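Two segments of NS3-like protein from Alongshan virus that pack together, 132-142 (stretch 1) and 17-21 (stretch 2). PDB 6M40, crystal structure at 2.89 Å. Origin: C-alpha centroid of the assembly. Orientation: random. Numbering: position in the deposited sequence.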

# COMPACT_ATOMS: atom_id res chain seq x y z
N ILE A 132 -16.94 -0.78 2.26
CA ILE A 132 -17.19 -0.76 3.70
C ILE A 132 -17.99 0.49 4.08
O ILE A 132 -18.89 0.43 4.92
CB ILE A 132 -15.87 -0.84 4.49
CG1 ILE A 132 -15.06 -2.07 4.07
CG2 ILE A 132 -16.16 -0.88 5.98
CD1 ILE A 132 -15.78 -3.37 4.27
N HIS A 133 -17.65 1.63 3.47
CA HIS A 133 -18.42 2.85 3.72
C HIS A 133 -19.88 2.67 3.31
O HIS A 133 -20.79 3.16 4.00
CB HIS A 133 -17.81 4.03 2.96
CG HIS A 133 -16.48 4.49 3.48
ND1 HIS A 133 -15.72 5.44 2.83
CD2 HIS A 133 -15.77 4.12 4.58
CE1 HIS A 133 -14.60 5.64 3.51
NE2 HIS A 133 -14.61 4.85 4.57
N GLN A 134 -20.13 1.98 2.20
CA GLN A 134 -21.49 1.81 1.71
C GLN A 134 -22.29 0.88 2.61
O GLN A 134 -23.44 1.18 2.96
CB GLN A 134 -21.48 1.28 0.26
CG GLN A 134 -22.86 1.07 -0.39
CD GLN A 134 -22.81 0.18 -1.64
OE1 GLN A 134 -22.24 -0.90 -1.61
NE2 GLN A 134 -23.41 0.65 -2.73
N THR A 135 -21.72 -0.27 2.98
CA THR A 135 -22.48 -1.24 3.75
C THR A 135 -22.61 -0.89 5.22
O THR A 135 -23.37 -1.55 5.93
CB THR A 135 -21.85 -2.64 3.65
OG1 THR A 135 -22.76 -3.62 4.16
CG2 THR A 135 -20.57 -2.70 4.46
N VAL A 136 -21.88 0.12 5.69
CA VAL A 136 -21.92 0.51 7.09
C VAL A 136 -22.86 1.70 7.31
O VAL A 136 -23.58 1.74 8.31
CB VAL A 136 -20.49 0.82 7.60
CG1 VAL A 136 -20.53 1.40 8.99
CG2 VAL A 136 -19.65 -0.46 7.58
N CYS A 137 -22.87 2.66 6.39
CA CYS A 137 -23.84 3.74 6.45
C CYS A 137 -25.17 3.36 5.82
O CYS A 137 -26.09 4.20 5.78
CB CYS A 137 -23.28 4.99 5.76
SG CYS A 137 -21.62 5.40 6.27
N LYS A 138 -25.29 2.13 5.34
CA LYS A 138 -26.50 1.60 4.74
C LYS A 138 -27.75 1.88 5.57
O LYS A 138 -27.67 2.10 6.78
CB LYS A 138 -26.30 0.10 4.55
CG LYS A 138 -27.36 -0.64 3.80
CD LYS A 138 -27.26 -2.13 4.11
CE LYS A 138 -25.84 -2.66 3.96
NZ LYS A 138 -25.78 -4.13 4.18
N GLU A 139 -28.90 1.90 4.91
CA GLU A 139 -30.16 2.04 5.62
C GLU A 139 -30.45 0.78 6.43
O GLU A 139 -30.31 -0.34 5.93
CB GLU A 139 -31.31 2.31 4.65
CG GLU A 139 -31.03 3.45 3.67
CD GLU A 139 -30.47 2.97 2.35
OE1 GLU A 139 -31.06 2.05 1.75
OE2 GLU A 139 -29.45 3.52 1.90
N LYS A 140 -30.86 0.98 7.68
CA LYS A 140 -31.10 -0.08 8.65
C LYS A 140 -29.81 -0.76 9.10
O LYS A 140 -29.84 -1.89 9.59
CB LYS A 140 -32.06 -1.17 8.12
CG LYS A 140 -33.07 -0.76 7.06
CD LYS A 140 -33.00 -1.78 5.91
CE LYS A 140 -34.15 -1.69 4.92
NZ LYS A 140 -33.96 -2.65 3.79
N SER A 141 -28.67 -0.10 8.94
CA SER A 141 -27.41 -0.70 9.34
C SER A 141 -27.30 -0.79 10.86
O SER A 141 -27.77 0.09 11.58
CB SER A 141 -26.23 0.11 8.82
OG SER A 141 -25.08 -0.21 9.60
N LYS A 142 -26.67 -1.85 11.33
CA LYS A 142 -26.34 -2.04 12.74
C LYS A 142 -24.89 -2.46 12.88
O LYS A 142 -24.55 -3.45 13.53
CB LYS A 142 -27.30 -3.04 13.37
CG LYS A 142 -28.64 -2.41 13.73
CD LYS A 142 -29.76 -3.43 13.81
CE LYS A 142 -31.08 -2.84 13.34
NZ LYS A 142 -31.98 -3.88 12.77
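Stretch 2 17-21: AGVVL

Residues 17-21 run alongside the last turn of a helix and the loop after it, touching it through Gly18, Val19 and Val20. The segment bends tightly at Gly18, where Val19 N makes a weak hydrogen bond to Ala17 O (2.9 Å), is extended from Val19 on, and is strand at Val20 and Leu21. The two stretches run in opposite senses: His133 is matched with Val20 (CA to CA, 6.7 Å) and, one helical turn later, Cys137 with Gly18 (CA to CA, 5.2 Å), so the backbones draw closer toward Cys137. No hydrogen bond links them, and the contact rests on van der Waals packing that buries 286 Å² in total.

At the start of stretch 1, Ile132 stays clear of the partner. The side chain of His133 leaves the backbone sideways, but its ring comes nearer, placing CD2 3.6 Å from CG1 of Val20 in an oblique approach. Gln134 points away and Thr135 is out of reach. Val136 then points toward stretch 2: its CG1 lies 3.6 Å from the carbonyl O of Val19 and 4.4 Å from CG2 of Val20. Cys137 extends this apolar patch, with SG 3.7 Å from Val20 CG2. Val20, with chi1 in the t well, thus packs against three side chains and is the most extensively covered residue of the contact.

Lys138 to Ser141 form a type II beta turn, closed by a hydrogen bond from Ser141 N to Lys138 O (3.2 Å). The turn brings Ser141 back toward the helix, where its OG donates to Val136 O at 2.8 Å. Gly18 packs against this pair, its CA 3.6 Å from Val136 O and 4.0 Å from Ser141 OG. The absence of a side chain suits this close fit: an ideal CB on Gly18 would lie a tight 3.2 Å from Val136 O. Lys142 points away.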

# COMPACT_ATOMS: atom_id res chain seq x y z
N ALA A 17 -22.84 3.51 16.27
CA ALA A 17 -23.99 3.44 15.37
C ALA A 17 -23.51 3.12 13.96
O ALA A 17 -22.35 2.78 13.76
CB ALA A 17 -24.75 4.75 15.39
N GLY A 18 -24.41 3.24 12.98
CA GLY A 18 -24.03 3.14 11.58
C GLY A 18 -23.23 4.34 11.11
O GLY A 18 -23.77 5.25 10.48
N VAL A 19 -21.93 4.34 11.41
CA VAL A 19 -21.06 5.49 11.20
C VAL A 19 -19.69 4.97 10.81
O VAL A 19 -19.28 3.88 11.21
CB VAL A 19 -21.00 6.36 12.48
CG1 VAL A 19 -19.90 7.42 12.38
CG2 VAL A 19 -22.36 7.00 12.75
N VAL A 20 -18.96 5.76 10.02
CA VAL A 20 -17.55 5.52 9.76
C VAL A 20 -16.74 6.52 10.57
O VAL A 20 -17.03 7.73 10.55
CB VAL A 20 -17.21 5.65 8.26
CG1 VAL A 20 -15.76 5.26 8.02
CG2 VAL A 20 -18.15 4.80 7.41
N LEU A 21 -15.73 6.03 11.29
CA LEU A 21 -15.00 6.84 12.26
C LEU A 21 -13.51 6.72 11.98
O LEU A 21 -12.90 5.68 12.26
CB LEU A 21 -15.33 6.40 13.68
CG LEU A 21 -15.02 7.35 14.84
CD1 LEU A 21 -13.89 6.76 15.68
CD2 LEU A 21 -14.68 8.74 14.38